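Local coordinates for protein oxidized polyvinyl alcohol hydrolase (Pseudomonas sp. VM15C, PDB 3WWC) that hydrolyses beta-diketones such as nonane-4,6-dione and carries out the second step of polyvinyl alcohol degradation by hydrolysing oxidized polyvinyl alcohol, at residues P67-G70 with S71-T75; S138-H141 with W142-D145; L308-Q311 with E312-W316. The protein carries 1 engineered substitution. All coordinates share one frame; numbering follows the deposited sequence.

Contact 1. Residues P67-G70 with S71-T75. With BUA (butanoic acid), chain C.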
loop_
_atom_site.group_PDB
_atom_site.type_symbol
_atom_site.label_atom_id
_atom_site.label_comp_id
_atom_site.label_asym_id
_atom_site.label_seq_id
_atom_site.Cartn_x
_atom_site.Cartn_y
_atom_site.Cartn_z
ATOM N N PRO A 67 5.361 -6.216 -1.905
ATOM C CA PRO A 67 5.414 -5.594 -0.586
ATOM C C PRO A 67 6.278 -4.354 -0.588
ATOM O O PRO A 67 7.345 -4.300 -1.242
ATOM C CB PRO A 67 6.030 -6.703 0.270
ATOM C CG PRO A 67 7.009 -7.372 -0.701
ATOM C CD PRO A 67 6.226 -7.424 -1.968
ATOM N N MET A 68 5.816 -3.361 0.166
ATOM C CA MET A 68 6.559 -2.097 0.271
ATOM C C MET A 68 6.869 -1.752 1.697
ATOM O O MET A 68 5.990 -1.797 2.559
ATOM C CB MET A 68 5.745 -0.969 -0.345
ATOM C CG MET A 68 5.618 -1.186 -1.830
ATOM S SD MET A 68 4.525 0.029 -2.637
ATOM C CE MET A 68 2.981 -0.499 -2.100
ATOM N N THR A 69 8.116 -1.361 1.946
ATOM C CA THR A 69 8.505 -0.901 3.265
ATOM C C THR A 69 7.980 0.509 3.507
ATOM O O THR A 69 7.305 1.120 2.645
ATOM C CB THR A 69 10.049 -0.942 3.354
ATOM O OG1 THR A 69 10.412 -0.765 4.737
ATOM C CG2 THR A 69 10.698 0.162 2.489
ATOM N N GLY A 70 8.288 1.021 4.690
ATOM C CA GLY A 70 7.842 2.360 5.076
ATOM C C GLY A 70 8.943 3.406 5.012
ATOM O O GLY A 70 9.717 3.483 4.057
ATOM N N SER A 71 8.983 4.233 6.051
ATOM C CA SER A 71 9.951 5.337 6.097
ATOM C C SER A 71 11.293 5.025 6.649
ATOM O O SER A 71 12.282 5.577 6.179
ATOM C CB SER A 71 9.356 6.479 6.936
ATOM O OG SER A 71 8.183 7.001 6.297
ATOM N N VAL A 72 11.358 4.084 7.593
ATOM C CA VAL A 72 12.646 3.773 8.227
ATOM C C VAL A 72 13.181 2.363 8.015
ATOM O O VAL A 72 14.394 2.166 8.031
ATOM C CB VAL A 72 12.568 4.061 9.712
ATOM C CG1 VAL A 72 13.823 3.553 10.417
ATOM C CG2 VAL A 72 12.340 5.565 9.911
ATOM N N GLU A 73 12.328 1.373 7.788
ATOM C CA GLU A 73 12.847 0.042 7.541
ATOM C C GLU A 73 13.340 -0.104 6.128
ATOM O O GLU A 73 12.724 0.442 5.203
ATOM C CB GLU A 73 11.762 -1.001 7.793
ATOM C CG GLU A 73 11.342 -1.068 9.229
ATOM C CD GLU A 73 9.998 -1.760 9.389
ATOM O OE1 GLU A 73 9.057 -1.392 8.641
ATOM O OE2 GLU A 73 9.880 -2.647 10.281
ATOM N N SER A 74 14.422 -0.840 5.913
ATOM C CA SER A 74 14.887 -1.047 4.552
ATOM C C SER A 74 14.031 -2.039 3.779
ATOM O O SER A 74 13.207 -2.753 4.366
ATOM C CB SER A 74 16.351 -1.532 4.545
ATOM O OG SER A 74 16.417 -2.846 5.099
ATOM N N THR A 75 14.184 -2.052 2.468
ATOM C CA THR A 75 13.469 -3.059 1.674
ATOM C C THR A 75 13.948 -4.438 2.148
ATOM O O THR A 75 13.143 -5.358 2.292
ATOM C CB THR A 75 13.711 -2.833 0.195
ATOM O OG1 THR A 75 12.996 -1.649 -0.197
ATOM C CG2 THR A 75 13.195 -4.040 -0.619
HETATM C C1 BUA C . 3.643 10.448 7.143
HETATM C C2 BUA C . 3.676 9.046 7.755
HETATM C C3 BUA C . 4.571 8.149 6.898
HETATM C C4 BUA C . 4.717 6.761 7.527
HETATM O O1 BUA C . 5.797 6.163 7.320
HETATM O O2 BUA C . 3.719 6.310 8.136
HETATM O O HOH W 1 10.269 -2.005 -0.258
HETATM O O HOH W 2 9.278 1.203 7.604
#

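Contact 2. Residues S138-H141 with W142-D145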
loop_
_atom_site.group_PDB
_atom_site.type_symbol
_atom_site.label_atom_id
_atom_site.label_comp_id
_atom_site.label_asym_id
_atom_site.label_seq_id
_atom_site.Cartn_x
_atom_site.Cartn_y
_atom_site.Cartn_z
ATOM N N SER A 138 2.703 23.263 -5.147
ATOM C CA SER A 138 3.539 22.444 -6.013
ATOM C C SER A 138 2.927 21.065 -6.149
ATOM O O SER A 138 3.300 20.309 -7.056
ATOM C CB SER A 138 4.957 22.335 -5.463
ATOM O OG SER A 138 5.023 21.657 -4.215
ATOM N N GLY A 139 1.990 20.714 -5.278
ATOM C CA GLY A 139 1.354 19.386 -5.408
ATOM C C GLY A 139 0.221 19.305 -6.414
ATOM O O GLY A 139 -0.298 18.240 -6.717
ATOM N N GLU A 140 -0.176 20.462 -6.956
ATOM C CA GLU A 140 -1.306 20.500 -7.855
ATOM C C GLU A 140 -1.261 19.499 -8.977
ATOM O O GLU A 140 -2.285 18.841 -9.286
ATOM C CB GLU A 140 -1.409 21.924 -8.423
ATOM C CG GLU A 140 -2.559 22.166 -9.396
ATOM C CD GLU A 140 -3.917 22.231 -8.720
ATOM O OE1 GLU A 140 -4.019 22.297 -7.461
ATOM O OE2 GLU A 140 -4.904 22.208 -9.497
ATOM N N HIS A 141 -0.098 19.368 -9.599
ATOM C CA HIS A 141 0.001 18.477 -10.746
ATOM C C HIS A 141 -0.322 17.026 -10.419
ATOM O O HIS A 141 -0.829 16.292 -11.247
ATOM C CB HIS A 141 1.399 18.514 -11.380
ATOM C CG HIS A 141 1.535 17.536 -12.503
ATOM N ND1 HIS A 141 0.631 17.495 -13.550
ATOM C CD2 HIS A 141 2.397 16.513 -12.710
ATOM C CE1 HIS A 141 0.924 16.483 -14.347
ATOM N NE2 HIS A 141 1.989 15.870 -13.861
ATOM N N TRP A 142 -0.021 16.621 -9.195
ATOM C CA TRP A 142 -0.261 15.242 -8.815
ATOM C C TRP A 142 -1.701 14.966 -8.495
ATOM O O TRP A 142 -2.050 13.844 -8.136
ATOM C CB TRP A 142 0.686 14.860 -7.659
ATOM C CG TRP A 142 2.131 15.146 -8.048
ATOM C CD1 TRP A 142 3.003 15.963 -7.377
ATOM C CD2 TRP A 142 2.881 14.599 -9.167
ATOM N NE1 TRP A 142 4.245 15.956 -7.985
ATOM C CE2 TRP A 142 4.193 15.128 -9.085
ATOM C CE3 TRP A 142 2.570 13.698 -10.200
ATOM C CZ2 TRP A 142 5.209 14.785 -10.012
ATOM C CZ3 TRP A 142 3.565 13.347 -11.104
ATOM C CH2 TRP A 142 4.884 13.900 -11.004
ATOM N N LYS A 143 -2.570 15.969 -8.629
ATOM C CA LYS A 143 -3.996 15.716 -8.442
ATOM C C LYS A 143 -4.493 14.728 -9.482
ATOM O O LYS A 143 -5.430 14.008 -9.223
ATOM C CB LYS A 143 -4.841 16.989 -8.590
ATOM C CG LYS A 143 -4.763 17.838 -7.414
ATOM C CD LYS A 143 -5.575 19.126 -7.670
ATOM C CE LYS A 143 -5.781 19.878 -6.392
ATOM N NZ LYS A 143 -6.656 21.054 -6.728
ATOM N N ASN A 144 -3.897 14.663 -10.668
ATOM C CA ASN A 144 -4.450 13.666 -11.562
ATOM C C ASN A 144 -3.392 12.960 -12.400
ATOM O O ASN A 144 -3.641 12.553 -13.534
ATOM C CB ASN A 144 -5.607 14.251 -12.420
ATOM C CG ASN A 144 -6.968 14.378 -11.619
ATOM O OD1 ASN A 144 -7.676 13.390 -11.383
ATOM N ND2 ASN A 144 -7.306 15.613 -11.208
ATOM N N ASP A 145 -2.214 12.809 -11.815
ATOM C CA ASP A 145 -1.109 12.078 -12.407
ATOM C C ASP A 145 -0.676 11.124 -11.281
ATOM O O ASP A 145 -0.316 11.580 -10.195
ATOM C CB ASP A 145 0.050 13.010 -12.776
ATOM C CG ASP A 145 1.176 12.283 -13.527
ATOM O OD1 ASP A 145 1.620 11.155 -13.148
ATOM O OD2 ASP A 145 1.659 12.879 -14.507
#

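Contact 3. Residues L308-Q311 with E312-W316. With CIT (citric acid), chain B.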
loop_
_atom_site.group_PDB
_atom_site.type_symbol
_atom_site.label_atom_id
_atom_site.label_comp_id
_atom_site.label_asym_id
_atom_site.label_seq_id
_atom_site.Cartn_x
_atom_site.Cartn_y
_atom_site.Cartn_z
ATOM N N LEU A 308 1.750 -9.600 16.068
ATOM C CA LEU A 308 1.217 -10.832 16.634
ATOM C C LEU A 308 1.043 -11.882 15.517
ATOM O O LEU A 308 0.319 -11.645 14.534
ATOM C CB LEU A 308 -0.139 -10.565 17.308
ATOM C CG LEU A 308 -0.109 -9.509 18.405
ATOM C CD1 LEU A 308 -1.582 -9.091 18.728
ATOM C CD2 LEU A 308 0.668 -10.050 19.620
ATOM N N ASN A 309 1.660 -13.052 15.682
ATOM C CA ASN A 309 1.543 -14.133 14.675
ATOM C C ASN A 309 1.763 -13.576 13.293
ATOM O O ASN A 309 0.971 -13.789 12.377
ATOM C CB ASN A 309 0.160 -14.790 14.799
ATOM C CG ASN A 309 -0.062 -15.381 16.178
ATOM O OD1 ASN A 309 0.794 -16.133 16.647
ATOM N ND2 ASN A 309 -1.181 -15.079 16.813
ATOM N N THR A 310 2.885 -12.890 13.145
ATOM C CA THR A 310 3.209 -12.207 11.896
ATOM C C THR A 310 3.100 -13.041 10.650
ATOM O O THR A 310 2.433 -12.637 9.703
ATOM C CB THR A 310 4.610 -11.622 11.964
ATOM O OG1 THR A 310 4.662 -10.697 13.052
ATOM C CG2 THR A 310 4.952 -10.861 10.639
ATOM N N GLN A 311 3.756 -14.192 10.605
ATOM C CA GLN A 311 3.672 -14.998 9.389
ATOM C C GLN A 311 2.297 -15.612 9.214
ATOM O O GLN A 311 1.838 -15.758 8.070
ATOM C CB GLN A 311 4.773 -16.083 9.374
ATOM C CG GLN A 311 6.174 -15.521 9.220
ATOM C CD GLN A 311 6.296 -14.733 7.899
ATOM O OE1 GLN A 311 5.806 -15.151 6.854
ATOM N NE2 GLN A 311 6.888 -13.563 7.982
ATOM N N GLU A 312 1.644 -16.007 10.290
ATOM C CA GLU A 312 0.263 -16.500 10.145
ATOM C C GLU A 312 -0.588 -15.380 9.518
ATOM O O GLU A 312 -1.424 -15.639 8.663
ATOM C CB GLU A 312 -0.388 -16.849 11.489
ATOM C CG GLU A 312 0.179 -18.092 12.150
ATOM C CD GLU A 312 -0.531 -18.305 13.483
ATOM O OE1 GLU A 312 -1.775 -18.179 13.549
ATOM O OE2 GLU A 312 0.195 -18.575 14.463
ATOM N N PHE A 313 -0.376 -14.134 9.944
ATOM C CA PHE A 313 -1.141 -13.031 9.381
ATOM C C PHE A 313 -0.836 -12.832 7.901
ATOM O O PHE A 313 -1.743 -12.696 7.086
ATOM C CB PHE A 313 -0.865 -11.705 10.125
ATOM C CG PHE A 313 -1.557 -10.557 9.487
ATOM C CD1 PHE A 313 -2.909 -10.351 9.728
ATOM C CD2 PHE A 313 -0.865 -9.749 8.574
ATOM C CE1 PHE A 313 -3.609 -9.326 9.057
ATOM C CE2 PHE A 313 -1.570 -8.720 7.894
ATOM C CZ PHE A 313 -2.918 -8.535 8.150
ATOM N N ASN A 314 0.440 -12.848 7.524
ATOM C CA ASN A 314 0.816 -12.656 6.135
ATOM C C ASN A 314 0.183 -13.727 5.267
ATOM O O ASN A 314 -0.334 -13.437 4.180
ATOM C CB ASN A 314 2.335 -12.695 5.912
ATOM C CG ASN A 314 3.079 -11.513 6.511
ATOM O OD1 ASN A 314 2.477 -10.592 7.056
ATOM N ND2 ASN A 314 4.422 -11.539 6.388
ATOM N N ARG A 315 0.208 -14.980 5.738
ATOM C CA ARG A 315 -0.356 -16.076 4.918
ATOM C C ARG A 315 -1.858 -15.904 4.816
ATOM O O ARG A 315 -2.446 -16.035 3.726
ATOM C CB ARG A 315 -0.100 -17.436 5.589
ATOM C CG ARG A 315 1.339 -17.876 5.545
ATOM C CD ARG A 315 1.487 -19.348 6.093
ATOM N NE ARG A 315 1.274 -19.480 7.527
ATOM C CZ ARG A 315 2.238 -19.401 8.451
ATOM N NH1 ARG A 315 3.508 -19.148 8.107
ATOM N NH2 ARG A 315 1.912 -19.675 9.694
ATOM N N TRP A 316 -2.512 -15.605 5.940
ATOM C CA TRP A 316 -3.977 -15.421 5.948
ATOM C C TRP A 316 -4.380 -14.244 5.058
ATOM O O TRP A 316 -5.333 -14.341 4.245
ATOM C CB TRP A 316 -4.483 -15.174 7.383
ATOM C CG TRP A 316 -5.946 -14.857 7.427
ATOM C CD1 TRP A 316 -6.990 -15.756 7.318
ATOM C CD2 TRP A 316 -6.539 -13.559 7.451
ATOM N NE1 TRP A 316 -8.193 -15.083 7.277
ATOM C CE2 TRP A 316 -7.948 -13.735 7.346
ATOM C CE3 TRP A 316 -6.034 -12.261 7.547
ATOM C CZ2 TRP A 316 -8.831 -12.664 7.328
ATOM C CZ3 TRP A 316 -6.920 -11.198 7.531
ATOM C CH2 TRP A 316 -8.307 -11.412 7.422
HETATM C C1 CIT B . 4.941 -19.101 11.452
HETATM O O1 CIT B . 5.399 -19.266 10.305
HETATM O O2 CIT B . 3.792 -19.437 11.839
HETATM C C2 CIT B . 5.845 -18.424 12.484
HETATM C C3 CIT B . 5.063 -17.750 13.621
HETATM O O7 CIT B . 4.106 -18.674 14.135
HETATM C C4 CIT B . 6.081 -17.350 14.694
HETATM C C5 CIT B . 5.506 -16.634 15.928
HETATM O O3 CIT B . 4.301 -16.309 15.939
HETATM O O4 CIT B . 6.330 -16.367 16.828
HETATM C C6 CIT B . 4.341 -16.497 13.111
HETATM O O5 CIT B . 5.067 -15.534 12.776
HETATM O O6 CIT B . 3.089 -16.536 13.119
HETATM O O HOH W 3 5.939 -13.491 4.781
HETATM O O HOH W 4 4.974 -17.586 6.367
#

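Contact 1. Residues P67-G70 with S71-T75
The hydroxyl of Thr69 spans the mouth of a tight loop and donates to the backbone carbonyl of Glu73, with Thr69 OG1 and Glu73 O only 2.6 Å apart. Its approach is steep: the donor stands 62° out of the carbonyl plane and uses neither lone pair. The Thr69 torsion (chi1 -168°) sets OG1 opposite the backbone N, which turns it across the loop. Thr69 CG2 packs 3.4 Å from Glu73 O, with Thr75 OG1 beyond it at 4.0 Å, the two threonines crossing at about a right angle. This is the close-packed part of the contact, buried and direct.

Elsewhere water does the joining. One molecule links the Thr69 backbone N with Thr75 OG1, 2.8 Å from that oxygen. A second fills the bend, donating to Glu73 OE1 at 2.8 Å and accepting from Glu73 N at 3.1 Å, with a weak bond from Gly70 N. The Glu73 carboxylate is gripped at both ends, since OE2 is hydrogen-bonded to Ser84 OG. On this looser side Glu73 is partly exposed and Val72, on the outside of the loop, exposed.

Ser71 OG donates to butanoic acid O1 at 2.7 Å and is also bonded to Trp126 NE1, while His303 holds the same ligand. Ser74, at the N-cap of helix 75-80, bonds through OG to Asp77 N. A loop that leaves strand 62-68, the third along the chain, and reaches the ligand beside Ala177, an engineered residue at what is, by similarity, the charge-relay nucleophile position, is where alpha/beta hydrolases usually form their oxyanion hole.

Contact 2. Residues S138-H141 with W142-D145
Glu140 and Lys143 are joined twice over on a short 3-10 turn, once through the backbone and once through their side chains. Lys143 N donates to Glu140 O at 3.0 Å, one step after Trp142 N bonds to Gly139 O, so two successive i to i+3 bonds define the turn. Lys143 is stretched out beyond CG, whereas Glu140 bends at chi2, which folds its carboxylate back to meet the lysine. The resulting salt bridge runs from Lys143 NZ to Glu140 OE1, also at 3.0 Å; the ammonium arrives on the syn side, 26° out of the carboxylate plane, and OE2 lies only slightly farther off.

A different part of the turn brings aromatic groups together. His141 directs the edge of its ring at the face of the Trp142 indole, with the imidazole centroid 4.8 Å from that of the six-membered ring and the planes inclined at 52°, an edge-to-face pair tilted well short of perpendicular. His141 CD2 is the atom that touches, sitting above the indole and offset toward its rim, 3.7 Å from Trp142 CZ3.

A second shell of bonds holds these groups in place. Trp142 NE1 is tied to Asn122 O and its indole is stacked with Trp124, while Arg185 NH2 bonds to Trp142 O. Asn144 ND2 reaches Tyr238 O. Asp145 is anchored through OD1 to Gly147 N, at the approach to helix 148-160, and this leaves its other oxygen turned to the histidine, where His141 NE2 makes a weak, bent bond to Asp145 OD2 at 3.1 Å, the ring and carboxylate planes standing 70° apart.

Contact 3. Residues L308-Q311 with E312-W316
The first turn of helix 310-322 opens where Asn309, at the N-cap position, accepts through its backbone O from Phe313 N at 2.8 Å, nearly in line with the carbonyl. The next two bonds of the same i to i+4 series follow, Asn314 N to Thr310 O and Arg315 N to Gln311 O. The Asn309 side chain makes no capping bond. Its amide instead lies alongside the Glu312 carboxylate, the two planes stacked at 26°, with Asn309 OD1 and Glu312 OE2, both acceptors, 3.3 Å apart; ND2 is turned to Glu340 O.

A citrate, probably from the crystallisation liquor, sits at the helix start. Gln311 N donates to citrate O5 at 2.9 Å. Glu312 N donates to citrate O6 at a longer 3.2 Å, and the positive end of the helix dipole would probably favour both bonds. Arg315 bends at chi3 (-70°) so that its guanidinium comes back along the helix: NH2 meets citrate O2 at 2.9 Å, NH1 meets citrate O1 at the same distance, and Gln311 O lies over one face, offset toward the rim. Replacing Arg315 by an alanine would probably leave that citrate carboxylate without its paired N-H donors and charge, and Gln311 CB and O without the guanidinium packed against them.

Two waters donate to Gln311 OE1; one accepts from Asn314 ND2, the other, weakly, from Arg315 NH1. Gln311 NE2 and Asn314 OD1 are held by Gly85 O and Trp305 NE1, respectively. On the inward side Phe313 stacks with Tyr342 and packs on Val252, while Trp316 lies on Met250, seating the helix against strand 247-253.

Read from the N terminus, the three contacts follow in series, each closing a local turn, and none nests within or crosses another. Contact 1 closes the loop that carries the chain from strand 62-68 into helix 75-80, beside the ligand pocket. Contact 2 closes a turn in the long excursion after strand 96-100 and before helix 148-160, at the surface. Contact 3 starts helix 310-322, next to strand 247-253. Contacts 1 and 3 come nearest, about 8 Å between closest atoms, without touching; contacts 2 and 3 lie on opposite sides of the chain's centre, their own centres 36 Å apart.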